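Local coordinates for ethanolamine utilization protein EutJ (Carboxydothermus hydrogenoformans Z-2901, PDB 3H1Q) that binds ATP and, as a member of the actin-like ATPase superfamily, probably serves in ethanolamine utilization, at residues Ile21-Pro26 with Glu48-Ala53; Pro27-Gly32 with Leu42-Gln47; Ala53-Trp58 with Ala82-Leu87; Val130-Ala135 with Leu262-Gly267. All blocks are in the same frame, centred on the assembly; numbering follows the deposited sequence.

Contact 1 of 4, residues Ile21-Pro26 with Glu48-Ala53; sequences IVNPLP and EGIPVA
Val22 and Asn23 run along Val52 and Ala53 in a roughly antiparallel sense, the two paths 140° apart, and Asn23 N gives a straight hydrogen bond of 2.8 Å to Val52 O. The motif receiving the loop is a classic beta bulge, in which Val52 and Ala53 both face Val44 near the start of strand 51-58, at one edge of the sheet. Asn23 adds a second bond through its side chain. Its CG stands anti to the backbone N (chi1 -176°), and ND2 gives a hydrogen bond to Pro51 O at 2.9 Å, nearly along the C=O axis, so one residue grips two successive carbonyls. An alanine here would probably leave Pro51 O without this amide donor. Pro24, the centre of an inverse gamma turn, then bends the chain and brings Leu25 back to the strand. A branched aliphatic residue suits that place: Leu25 CB lies near Val52 CG2, and its side chain crosses that of Ile50 at about a right angle. Ala53 is small enough for Val22 to come close, CB to CG1 3.9 Å. On the Ile50 side, Leu25 CD1 rests 3.9 Å from Ile50 CG2.

Contact 2 of 4, residues Pro27-Gly32 with Leu42-Gln47; sequences PPYKVG and LVVTDQ
Lys30 and Thr45 form an antiparallel hydrogen-bonded pair, with Lys30 N 2.7 Å from Thr45 O and Thr45 N 2.8 Å from Lys30 O. Gly32 and Val43 repeat the pattern two residues on, where Gly32 N donates to Val43 O at 2.9 Å. Between them Val31 and Val44 make a non-hydrogen-bonded pair, where the CA hydrogens of both residues point at carbonyls across the way. The strands belong to the beta hairpin 30-34 and 39-45 that opens the mixed sheet of an actin-like domain; its turn carries Thr37 and Ala38, which bind ATP.

Apolar contacts occupy the face that bears Val31 and Val44. These two beta-branched side chains, well suited to extended strands, lie side by side, and Val31 CG1 comes 3.4 Å from Leu42 CD1. Tyr29 continues the row: its CB sits 3.6 Å from Val44 CG1, while its OH is hydrogen-bonded to Leu25 O. Helix 70-87 packs on Leu42 and Val44 here.

Lys30, Val43 and Thr45 point to the other face, toward helix 263-269 in the case of Val43 and Thr45. A lysine suits its place because its long methylene chain, bent at chi3, crosses Gln47 at about a right angle with CE 3.4 Å from Gln47 NE2, while its ammonium goes on to bond Leu270 O. Thr45 OG1 turns to its own chain, donating to Asp46 O. At the open end of the hairpin Gln47 lies across the ring of Pro28, whose preceding peptide bond is cis, with OE1 3.4 Å from Pro28 CG.

Contact 3 of 4, residues Ala53-Trp58 with Ala82-Leu87; sequences AGALKW and AKVERL
Gly54 and Val84 mark the nearest backbone approach, their CA atoms 6.4 Å apart, where strand 53-58 and helix 82-87 run in roughly antiparallel directions, 149° apart, with axes 8.0 Å from each other. Such close packing suits a strand whose residues facing the helix, Ala53 and Ala55, are both alanines; at Gly54, between them, Val84 meets backbone.

Val84 carries most of the contact. Its CG1, anti to the backbone N (chi1 158°), points at Ala53 CB from 3.7 Å, while CG2 reaches over the strand to Gly54 C at 3.9 Å and to Ala55 CB at 4.0 Å. The two methyls thus divide the alanines, CG1 on Ala53 and CG2 on Ala55. Val84 also touches Leu42 and Val44, apolar neighbours in the adjoining strand.

Helix 70-87 is the connection of a beta-alpha-beta crossover: it leaves strand 51-58 and returns the chain to strand 94-98, parallel to it, in the manner of the ribonuclease H-like fold of actin relatives.

Lys83 sits beside Val84 at the border with solvent. Bends at chi2 and chi3 bring the aliphatic part of its chain over the strand, with CE 3.8 Å from Ala55 CB, and the ammonium continues to a salt bridge with Glu20. A lysine suits this border because its methylenes can pack while its charge stays paired. The opposite face of the strand carries Leu56, whose CD2 lies over the centre of the Trp58 ring; Trp58 in turn touches the bound ATP and makes a cation-pi contact with Lys194.

Contact 4 of 4, residues Val130-Ala135 with Leu262-Gly267; sequences VAAARA and LVTPLG
No ring or other flat side chain takes part where Ala131, Ala132 and Ala135 meet Val263, Thr264 and Gly267; the surfaces that meet are methyls, one hydroxyl and bare backbone. Helices 130-135 and 263-267 cross at 91°, and their axes come within 7.2 Å. That closeness calls for small residues. Gly267 sits against Ala131, the CA atoms 4.4 Å apart, at a place where a CB would run into Ala131 O. Ala135 turns its CB toward the other helix, 3.3 Å from Val263 O and 3.5 Å from Val263 CG1, with Gly267 CA 3.9 Å from the same CB.

Thr264 presents two different branches to the other helix. CG2, anti to the backbone N, lies 3.8 Å from Ala131 CB, whereas OG1 passes 4.0 Å from Ala132 CB and is hydrogen-bonded to Asp145 OD2. An alanine here would probably leave the Asp145 carboxylate without its hydroxyl partner and open a gap beside Ala131.

The side chain of Thr264 is about 5 Å from the bound ATP. In actin and Hsp70 a comparable pair of helices crosses between the two domains and lines the hinge beneath the nucleotide, and the crossing here is consistent with that role. With no hydrogen bond between the helices, and Thr264 OG1 bonded to Asp145 instead, the contact depends on shape: a close van der Waals fit of small residues at the crossing.

In the fold
From the N terminus, the loop after helix 3-18 meets the start of strand 51-58 in contact 1, closing a loop of 21 residues. Contact 2 is nested inside that loop, pairing strands 30-34 and 39-45, and touches contact 1 through the backbone bonds of Val44 with Val52 and Ala53. Contact 3 follows in series, sharing Ala53 and laying helix 70-87 on the same sheet. Much further along, contact 4 closes a far longer loop, bringing helix 263-269 back across helix 128-136 after the chain has built the second sheet. None of the contacts cross. Val43 and Thr45 pack on Pro265 and Leu266, joining contact 2 to contact 4.

Contact 1 of 4, residues Ile21-Pro26 with Glu48-Ala53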
loop_
_atom_site.group_PDB
_atom_site.type_symbol
_atom_site.label_atom_id
_atom_site.label_comp_id
_atom_site.label_asym_id
_atom_site.label_seq_id
_atom_site.Cartn_x
_atom_site.Cartn_y
_atom_site.Cartn_z
ATOM N N ILE A 21 6.440 16.930 8.234
ATOM C CA ILE A 21 6.644 17.293 9.622
ATOM C C ILE A 21 6.512 16.018 10.398
ATOM O O ILE A 21 6.111 15.001 9.832
ATOM C CB ILE A 21 5.614 18.343 10.163
ATOM C CG1 ILE A 21 4.259 17.664 10.483
ATOM C CG2 ILE A 21 5.583 19.627 9.284
ATOM C CD1 ILE A 21 2.978 18.449 10.174
ATOM N N VAL A 22 6.837 16.081 11.686
ATOM C CA VAL A 22 6.731 14.945 12.601
ATOM C C VAL A 22 5.759 15.161 13.776
ATOM O O VAL A 22 5.366 16.290 14.077
ATOM C CB VAL A 22 8.088 14.599 13.200
ATOM C CG1 VAL A 22 9.031 14.181 12.105
ATOM C CG2 VAL A 22 8.630 15.769 13.943
ATOM N N ASN A 23 5.411 14.059 14.435
ATOM C CA ASN A 23 4.514 14.040 15.559
ATOM C C ASN A 23 5.377 13.776 16.764
ATOM O O ASN A 23 5.729 12.647 17.011
ATOM C CB ASN A 23 3.486 12.907 15.371
ATOM C CG ASN A 23 2.412 12.838 16.473
ATOM O OD1 ASN A 23 2.437 13.567 17.460
ATOM N ND2 ASN A 23 1.465 11.931 16.289
ATOM N N PRO A 24 5.673 14.817 17.542
ATOM C CA PRO A 24 6.670 14.744 18.594
ATOM C C PRO A 24 6.298 13.823 19.754
ATOM O O PRO A 24 6.242 14.233 20.891
ATOM C CB PRO A 24 6.809 16.203 19.044
ATOM C CG PRO A 24 5.519 16.788 18.769
ATOM C CD PRO A 24 4.933 16.089 17.583
ATOM N N LEU A 25 6.081 12.559 19.461
ATOM C CA LEU A 25 5.894 11.569 20.518
ATOM C C LEU A 25 7.251 11.028 21.025
ATOM O O LEU A 25 8.222 10.907 20.258
ATOM C CB LEU A 25 4.954 10.454 20.048
ATOM C CG LEU A 25 3.595 11.046 19.652
ATOM C CD1 LEU A 25 2.731 10.152 18.765
ATOM C CD2 LEU A 25 2.855 11.396 20.906
ATOM N N PRO A 26 7.331 10.739 22.344
ATOM C CA PRO A 26 8.594 10.256 22.905
ATOM C C PRO A 26 8.859 8.871 22.359
ATOM O O PRO A 26 7.890 8.120 22.147
ATOM C CB PRO A 26 8.291 10.168 24.400
ATOM C CG PRO A 26 6.748 10.058 24.495
ATOM C CD PRO A 26 6.265 10.886 23.368
ATOM N N GLU A 48 2.355 2.390 20.344
ATOM C CA GLU A 48 0.930 2.147 20.160
ATOM C C GLU A 48 0.519 2.435 18.713
ATOM O O GLU A 48 -0.659 2.569 18.394
ATOM C CB GLU A 48 0.094 3.003 21.130
ATOM C CG GLU A 48 0.722 3.294 22.523
ATOM C CD GLU A 48 1.477 2.093 23.115
ATOM O OE1 GLU A 48 0.950 0.956 23.030
ATOM O OE2 GLU A 48 2.602 2.278 23.656
ATOM N N GLY A 49 1.486 2.549 17.826
ATOM C CA GLY A 49 1.160 2.642 16.419
ATOM C C GLY A 49 0.637 3.985 15.977
ATOM O O GLY A 49 0.157 4.129 14.852
ATOM N N ILE A 50 0.716 4.983 16.838
ATOM C CA ILE A 50 0.389 6.299 16.351
ATOM C C ILE A 50 1.560 6.816 15.510
ATOM O O ILE A 50 2.699 6.757 15.967
ATOM C CB ILE A 50 0.082 7.270 17.457
ATOM C CG1 ILE A 50 -1.079 6.761 18.287
ATOM C CG2 ILE A 50 -0.314 8.598 16.847
ATOM C CD1 ILE A 50 -1.555 7.790 19.291
ATOM N N PRO A 51 1.274 7.293 14.279
ATOM C CA PRO A 51 2.238 7.858 13.346
ATOM C C PRO A 51 3.056 8.983 13.933
ATOM O O PRO A 51 2.514 9.879 14.549
ATOM C CB PRO A 51 1.363 8.388 12.212
ATOM C CG PRO A 51 0.191 7.531 12.239
ATOM C CD PRO A 51 -0.062 7.218 13.678
ATOM N N VAL A 52 4.373 8.882 13.743
ATOM C CA VAL A 52 5.381 9.856 14.196
ATOM C C VAL A 52 6.051 10.552 12.998
ATOM O O VAL A 52 6.312 11.753 13.047
ATOM C CB VAL A 52 6.444 9.175 15.044
ATOM C CG1 VAL A 52 7.592 10.101 15.270
ATOM C CG2 VAL A 52 5.851 8.766 16.353
ATOM N N ALA A 53 6.289 9.806 11.918
ATOM C CA ALA A 53 6.983 10.327 10.737
ATOM C C ALA A 53 6.775 9.434 9.539
ATOM O O ALA A 53 6.489 8.242 9.703
ATOM C CB ALA A 53 8.490 10.424 11.024
#

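Contact 2 of 4, residues Pro27-Gly32 with Leu42-Gln47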
loop_
_atom_site.group_PDB
_atom_site.type_symbol
_atom_site.label_atom_id
_atom_site.label_comp_id
_atom_site.label_asym_id
_atom_site.label_seq_id
_atom_site.Cartn_x
_atom_site.Cartn_y
_atom_site.Cartn_z
ATOM N N PRO A 27 10.141 8.519 22.131
ATOM C CA PRO A 27 10.592 7.167 21.732
ATOM C C PRO A 27 10.201 6.112 22.787
ATOM O O PRO A 27 9.695 6.492 23.849
ATOM C CB PRO A 27 12.115 7.305 21.671
ATOM C CG PRO A 27 12.367 8.770 21.504
ATOM C CD PRO A 27 11.258 9.465 22.248
ATOM N N PRO A 28 10.410 4.797 22.516
ATOM C CA PRO A 28 10.966 4.134 21.331
ATOM C C PRO A 28 9.979 4.098 20.173
ATOM O O PRO A 28 8.761 4.150 20.362
ATOM C CB PRO A 28 11.219 2.725 21.820
ATOM C CG PRO A 28 10.127 2.510 22.773
ATOM C CD PRO A 28 9.938 3.804 23.497
ATOM N N TYR A 29 10.530 4.020 18.978
ATOM C CA TYR A 29 9.773 4.151 17.779
ATOM C C TYR A 29 9.790 2.845 17.054
ATOM O O TYR A 29 10.693 2.028 17.238
ATOM C CB TYR A 29 10.445 5.176 16.907
ATOM C CG TYR A 29 10.357 6.570 17.440
ATOM C CD1 TYR A 29 9.222 6.995 18.106
ATOM C CD2 TYR A 29 11.392 7.488 17.236
ATOM C CE1 TYR A 29 9.121 8.276 18.572
ATOM C CE2 TYR A 29 11.299 8.788 17.707
ATOM C CZ TYR A 29 10.154 9.162 18.378
ATOM O OH TYR A 29 10.006 10.424 18.871
ATOM N N LYS A 30 8.791 2.656 16.213
ATOM C CA LYS A 30 8.731 1.507 15.368
ATOM C C LYS A 30 8.830 1.986 13.918
ATOM O O LYS A 30 8.187 2.965 13.524
ATOM C CB LYS A 30 7.426 0.774 15.600
ATOM C CG LYS A 30 7.253 0.103 16.948
ATOM C CD LYS A 30 6.323 -1.080 16.721
ATOM C CE LYS A 30 5.269 -1.207 17.773
ATOM N NZ LYS A 30 4.008 -1.835 17.231
ATOM N N VAL A 31 9.648 1.300 13.126
ATOM C CA VAL A 31 9.874 1.690 11.751
ATOM C C VAL A 31 9.475 0.558 10.810
ATOM O O VAL A 31 9.619 -0.631 11.131
ATOM C CB VAL A 31 11.335 2.080 11.506
ATOM C CG1 VAL A 31 11.488 2.727 10.146
ATOM C CG2 VAL A 31 11.818 3.041 12.574
ATOM N N GLY A 32 8.941 0.938 9.656
ATOM C CA GLY A 32 8.493 -0.024 8.702
ATOM C C GLY A 32 8.843 0.498 7.347
ATOM O O GLY A 32 8.684 1.687 7.059
ATOM N N LEU A 42 8.456 4.806 3.913
ATOM C CA LEU A 42 9.051 4.552 5.195
ATOM C C LEU A 42 8.142 5.235 6.194
ATOM O O LEU A 42 7.755 6.387 5.972
ATOM C CB LEU A 42 10.440 5.177 5.241
ATOM C CG LEU A 42 10.994 5.436 6.637
ATOM C CD1 LEU A 42 11.730 4.210 7.113
ATOM C CD2 LEU A 42 11.910 6.603 6.580
ATOM N N VAL A 43 7.846 4.536 7.294
ATOM C CA VAL A 43 6.885 4.960 8.293
ATOM C C VAL A 43 7.417 4.726 9.725
ATOM O O VAL A 43 7.977 3.664 10.017
ATOM C CB VAL A 43 5.544 4.214 8.063
ATOM C CG1 VAL A 43 4.551 4.393 9.211
ATOM C CG2 VAL A 43 4.897 4.663 6.731
ATOM N N VAL A 44 7.251 5.727 10.603
ATOM C CA VAL A 44 7.628 5.619 12.002
ATOM C C VAL A 44 6.401 5.819 12.887
ATOM O O VAL A 44 5.574 6.678 12.619
ATOM C CB VAL A 44 8.703 6.689 12.416
ATOM C CG1 VAL A 44 9.110 6.505 13.882
ATOM C CG2 VAL A 44 9.928 6.635 11.544
ATOM N N THR A 45 6.302 5.051 13.965
ATOM C CA THR A 45 5.210 5.221 14.919
ATOM C C THR A 45 5.731 5.061 16.334
ATOM O O THR A 45 6.766 4.446 16.538
ATOM C CB THR A 45 4.119 4.127 14.760
ATOM O OG1 THR A 45 4.579 2.922 15.390
ATOM C CG2 THR A 45 3.765 3.841 13.311
ATOM N N ASP A 46 4.987 5.565 17.314
ATOM C CA ASP A 46 5.212 5.190 18.711
ATOM C C ASP A 46 4.819 3.724 18.969
ATOM O O ASP A 46 4.390 3.015 18.033
ATOM C CB ASP A 46 4.409 6.084 19.618
ATOM C CG ASP A 46 2.917 5.856 19.491
ATOM O OD1 ASP A 46 2.468 5.154 18.546
ATOM O OD2 ASP A 46 2.175 6.402 20.347
ATOM N N GLN A 47 4.944 3.259 20.218
ATOM C CA GLN A 47 4.715 1.825 20.511
ATOM C C GLN A 47 3.257 1.414 20.373
ATOM O O GLN A 47 2.965 0.234 20.283
ATOM C CB GLN A 47 5.243 1.397 21.892
ATOM C CG GLN A 47 6.778 1.253 22.017
ATOM C CD GLN A 47 7.448 0.221 21.050
ATOM O OE1 GLN A 47 8.572 0.442 20.605
ATOM N NE2 GLN A 47 6.769 -0.900 20.759
#

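Contact 3 of 4, residues Ala53-Trp58 with Ala82-Leu87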
loop_
_atom_site.group_PDB
_atom_site.type_symbol
_atom_site.label_atom_id
_atom_site.label_comp_id
_atom_site.label_asym_id
_atom_site.label_seq_id
_atom_site.Cartn_x
_atom_site.Cartn_y
_atom_site.Cartn_z
ATOM N N ALA A 53 6.289 9.806 11.918
ATOM C CA ALA A 53 6.983 10.327 10.737
ATOM C C ALA A 53 6.775 9.434 9.539
ATOM O O ALA A 53 6.489 8.242 9.703
ATOM C CB ALA A 53 8.490 10.424 11.024
ATOM N N GLY A 54 6.969 9.994 8.344
ATOM C CA GLY A 54 6.969 9.191 7.135
ATOM C C GLY A 54 7.436 9.892 5.881
ATOM O O GLY A 54 7.353 11.110 5.767
ATOM N N ALA A 55 7.930 9.110 4.921
ATOM C CA ALA A 55 8.341 9.645 3.625
ATOM C C ALA A 55 7.984 8.645 2.557
ATOM O O ALA A 55 7.814 7.440 2.855
ATOM C CB ALA A 55 9.834 9.916 3.608
ATOM N N LEU A 56 7.889 9.138 1.322
ATOM C CA LEU A 56 7.509 8.314 0.189
ATOM C C LEU A 56 8.245 8.702 -1.100
ATOM O O LEU A 56 8.261 9.879 -1.496
ATOM C CB LEU A 56 5.998 8.430 -0.034
ATOM C CG LEU A 56 5.355 7.730 -1.232
ATOM C CD1 LEU A 56 3.926 7.595 -0.900
ATOM C CD2 LEU A 56 5.488 8.511 -2.511
ATOM N N LYS A 57 8.817 7.723 -1.792
ATOM C CA LYS A 57 9.323 8.008 -3.146
ATOM C C LYS A 57 8.591 7.164 -4.191
ATOM O O LYS A 57 8.335 5.971 -4.006
ATOM C CB LYS A 57 10.869 7.829 -3.248
ATOM C CG LYS A 57 11.565 8.471 -4.504
ATOM C CD LYS A 57 11.781 9.990 -4.323
ATOM C CE LYS A 57 12.349 10.685 -5.561
ATOM N NZ LYS A 57 13.811 10.403 -5.752
ATOM N N TRP A 58 8.247 7.805 -5.288
ATOM C CA TRP A 58 7.664 7.081 -6.397
ATOM C C TRP A 58 8.775 6.319 -7.081
ATOM O O TRP A 58 9.725 6.934 -7.566
ATOM C CB TRP A 58 7.036 8.061 -7.373
ATOM C CG TRP A 58 5.846 8.738 -6.784
ATOM C CD1 TRP A 58 5.705 10.067 -6.499
ATOM C CD2 TRP A 58 4.625 8.107 -6.385
ATOM N NE1 TRP A 58 4.466 10.304 -5.960
ATOM C CE2 TRP A 58 3.780 9.121 -5.883
ATOM C CE3 TRP A 58 4.157 6.785 -6.423
ATOM C CZ2 TRP A 58 2.492 8.858 -5.414
ATOM C CZ3 TRP A 58 2.874 6.520 -5.961
ATOM C CH2 TRP A 58 2.057 7.557 -5.455
ATOM N N ALA A 82 17.014 9.361 5.745
ATOM C CA ALA A 82 17.693 10.588 6.086
ATOM C C ALA A 82 16.722 11.726 6.179
ATOM O O ALA A 82 16.886 12.600 7.007
ATOM C CB ALA A 82 18.755 10.896 5.093
ATOM N N LYS A 83 15.709 11.733 5.324
ATOM C CA LYS A 83 14.765 12.841 5.344
ATOM C C LYS A 83 14.070 12.825 6.677
ATOM O O LYS A 83 13.997 13.845 7.370
ATOM C CB LYS A 83 13.716 12.736 4.239
ATOM C CG LYS A 83 12.689 13.873 4.332
ATOM C CD LYS A 83 12.085 14.323 3.005
ATOM C CE LYS A 83 11.359 13.196 2.327
ATOM N NZ LYS A 83 10.746 13.645 1.037
ATOM N N VAL A 84 13.571 11.643 7.020
ATOM C CA VAL A 84 12.804 11.454 8.226
ATOM C C VAL A 84 13.713 11.775 9.392
ATOM O O VAL A 84 13.309 12.477 10.328
ATOM C CB VAL A 84 12.223 10.032 8.293
ATOM C CG1 VAL A 84 11.895 9.630 9.723
ATOM C CG2 VAL A 84 10.994 9.952 7.405
ATOM N N GLU A 85 14.959 11.321 9.314
ATOM C CA GLU A 85 15.900 11.635 10.371
ATOM C C GLU A 85 16.191 13.121 10.570
ATOM O O GLU A 85 16.320 13.544 11.687
ATOM C CB GLU A 85 17.167 10.823 10.233
ATOM C CG GLU A 85 16.978 9.425 10.753
ATOM C CD GLU A 85 18.138 8.506 10.429
ATOM O OE1 GLU A 85 19.115 8.946 9.783
ATOM O OE2 GLU A 85 18.069 7.325 10.824
ATOM N N ARG A 86 16.267 13.926 9.516
ATOM C CA ARG A 86 16.483 15.348 9.747
ATOM C C ARG A 86 15.235 15.987 10.407
ATOM O O ARG A 86 15.334 16.905 11.222
ATOM C CB ARG A 86 16.970 16.109 8.483
ATOM C CG ARG A 86 15.943 16.388 7.370
ATOM C CD ARG A 86 16.530 17.241 6.193
ATOM N NE ARG A 86 15.932 17.008 4.837
ATOM C CZ ARG A 86 16.381 16.142 3.894
ATOM N NH1 ARG A 86 17.433 15.361 4.141
ATOM N NH2 ARG A 86 15.775 16.037 2.695
ATOM N N LEU A 87 14.075 15.433 10.075
ATOM C CA LEU A 87 12.789 16.045 10.318
ATOM C C LEU A 87 12.425 15.662 11.709
ATOM O O LEU A 87 11.912 16.485 12.472
ATOM C CB LEU A 87 11.780 15.452 9.355
ATOM C CG LEU A 87 11.072 16.412 8.412
ATOM C CD1 LEU A 87 12.021 17.421 7.830
ATOM C CD2 LEU A 87 10.346 15.604 7.332
#

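Contact 4 of 4, residues Val130-Ala135 with Leu262-Gly267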
loop_
_atom_site.group_PDB
_atom_site.type_symbol
_atom_site.label_atom_id
_atom_site.label_comp_id
_atom_site.label_asym_id
_atom_site.label_seq_id
_atom_site.Cartn_x
_atom_site.Cartn_y
_atom_site.Cartn_z
ATOM N N VAL A 130 -0.637 -9.866 6.017
ATOM C CA VAL A 130 -0.615 -9.810 7.483
ATOM C C VAL A 130 -0.658 -8.355 7.940
ATOM O O VAL A 130 -1.312 -8.022 8.924
ATOM C CB VAL A 130 0.604 -10.543 8.049
ATOM N N ALA A 131 0.009 -7.493 7.177
ATOM C CA ALA A 131 0.186 -6.096 7.536
ATOM C C ALA A 131 -1.122 -5.355 7.345
ATOM O O ALA A 131 -1.775 -4.948 8.322
ATOM C CB ALA A 131 1.301 -5.462 6.679
ATOM N N ALA A 132 -1.462 -5.167 6.067
ATOM C CA ALA A 132 -2.757 -4.705 5.623
ATOM C C ALA A 132 -3.810 -4.973 6.691
ATOM O O ALA A 132 -4.455 -4.039 7.190
ATOM C CB ALA A 132 -3.113 -5.411 4.344
ATOM N N ALA A 133 -3.940 -6.249 7.066
ATOM C CA ALA A 133 -4.931 -6.704 8.045
ATOM C C ALA A 133 -4.832 -5.950 9.361
ATOM O O ALA A 133 -5.798 -5.320 9.787
ATOM C CB ALA A 133 -4.782 -8.203 8.287
ATOM N N ARG A 134 -3.647 -6.008 9.970
ATOM C CA ARG A 134 -3.387 -5.465 11.304
ATOM C C ARG A 134 -3.775 -4.016 11.376
ATOM O O ARG A 134 -4.399 -3.599 12.357
ATOM C CB ARG A 134 -1.914 -5.607 11.693
ATOM C CG ARG A 134 -1.666 -5.240 13.137
ATOM C CD ARG A 134 -0.221 -5.453 13.513
ATOM N NE ARG A 134 0.043 -5.177 14.932
ATOM C CZ ARG A 134 1.228 -5.353 15.525
ATOM N NH1 ARG A 134 2.275 -5.800 14.838
ATOM N NH2 ARG A 134 1.375 -5.077 16.815
ATOM N N ALA A 135 -3.401 -3.270 10.330
ATOM C CA ALA A 135 -3.747 -1.843 10.185
ATOM C C ALA A 135 -5.262 -1.595 10.212
ATOM O O ALA A 135 -5.730 -0.791 10.994
ATOM C CB ALA A 135 -3.106 -1.246 8.932
ATOM N N LEU A 262 -1.822 4.068 2.124
ATOM C CA LEU A 262 -1.072 4.067 3.357
ATOM C C LEU A 262 -1.350 2.891 4.272
ATOM O O LEU A 262 -0.682 2.697 5.308
ATOM C CB LEU A 262 -1.323 5.374 4.098
ATOM C CG LEU A 262 -0.604 6.518 3.404
ATOM C CD1 LEU A 262 -1.045 7.858 3.968
ATOM C CD2 LEU A 262 0.902 6.292 3.573
ATOM N N VAL A 263 -2.332 2.086 3.918
ATOM C CA VAL A 263 -2.773 1.126 4.940
ATOM C C VAL A 263 -1.690 0.094 5.241
ATOM O O VAL A 263 -1.381 -0.117 6.412
ATOM C CB VAL A 263 -4.182 0.477 4.667
ATOM C CG1 VAL A 263 -4.580 -0.470 5.802
ATOM C CG2 VAL A 263 -5.228 1.567 4.474
ATOM N N THR A 264 -1.103 -0.508 4.199
ATOM C CA THR A 264 -0.100 -1.552 4.399
ATOM C C THR A 264 1.131 -0.954 5.048
ATOM O O THR A 264 1.574 -1.458 6.084
ATOM C CB THR A 264 0.297 -2.307 3.086
ATOM O OG1 THR A 264 -0.885 -2.769 2.415
ATOM C CG2 THR A 264 1.187 -3.524 3.398
ATOM N N PRO A 265 1.684 0.125 4.450
ATOM C CA PRO A 265 2.840 0.759 5.070
ATOM C C PRO A 265 2.666 0.952 6.592
ATOM O O PRO A 265 3.534 0.519 7.372
ATOM C CB PRO A 265 2.932 2.080 4.332
ATOM C CG PRO A 265 2.393 1.772 2.972
ATOM C CD PRO A 265 1.308 0.788 3.185
ATOM N N LEU A 266 1.540 1.525 7.023
ATOM C CA LEU A 266 1.309 1.733 8.436
ATOM C C LEU A 266 1.293 0.408 9.136
ATOM O O LEU A 266 1.715 0.312 10.288
ATOM C CB LEU A 266 -0.010 2.451 8.694
ATOM C CG LEU A 266 -0.513 2.446 10.153
ATOM C CD1 LEU A 266 0.328 3.314 11.086
ATOM C CD2 LEU A 266 -1.971 2.886 10.210
ATOM N N GLY A 267 0.783 -0.614 8.461
ATOM C CA GLY A 267 0.701 -1.954 9.064
ATOM C C GLY A 267 2.074 -2.576 9.325
ATOM O O GLY A 267 2.316 -3.127 10.393
#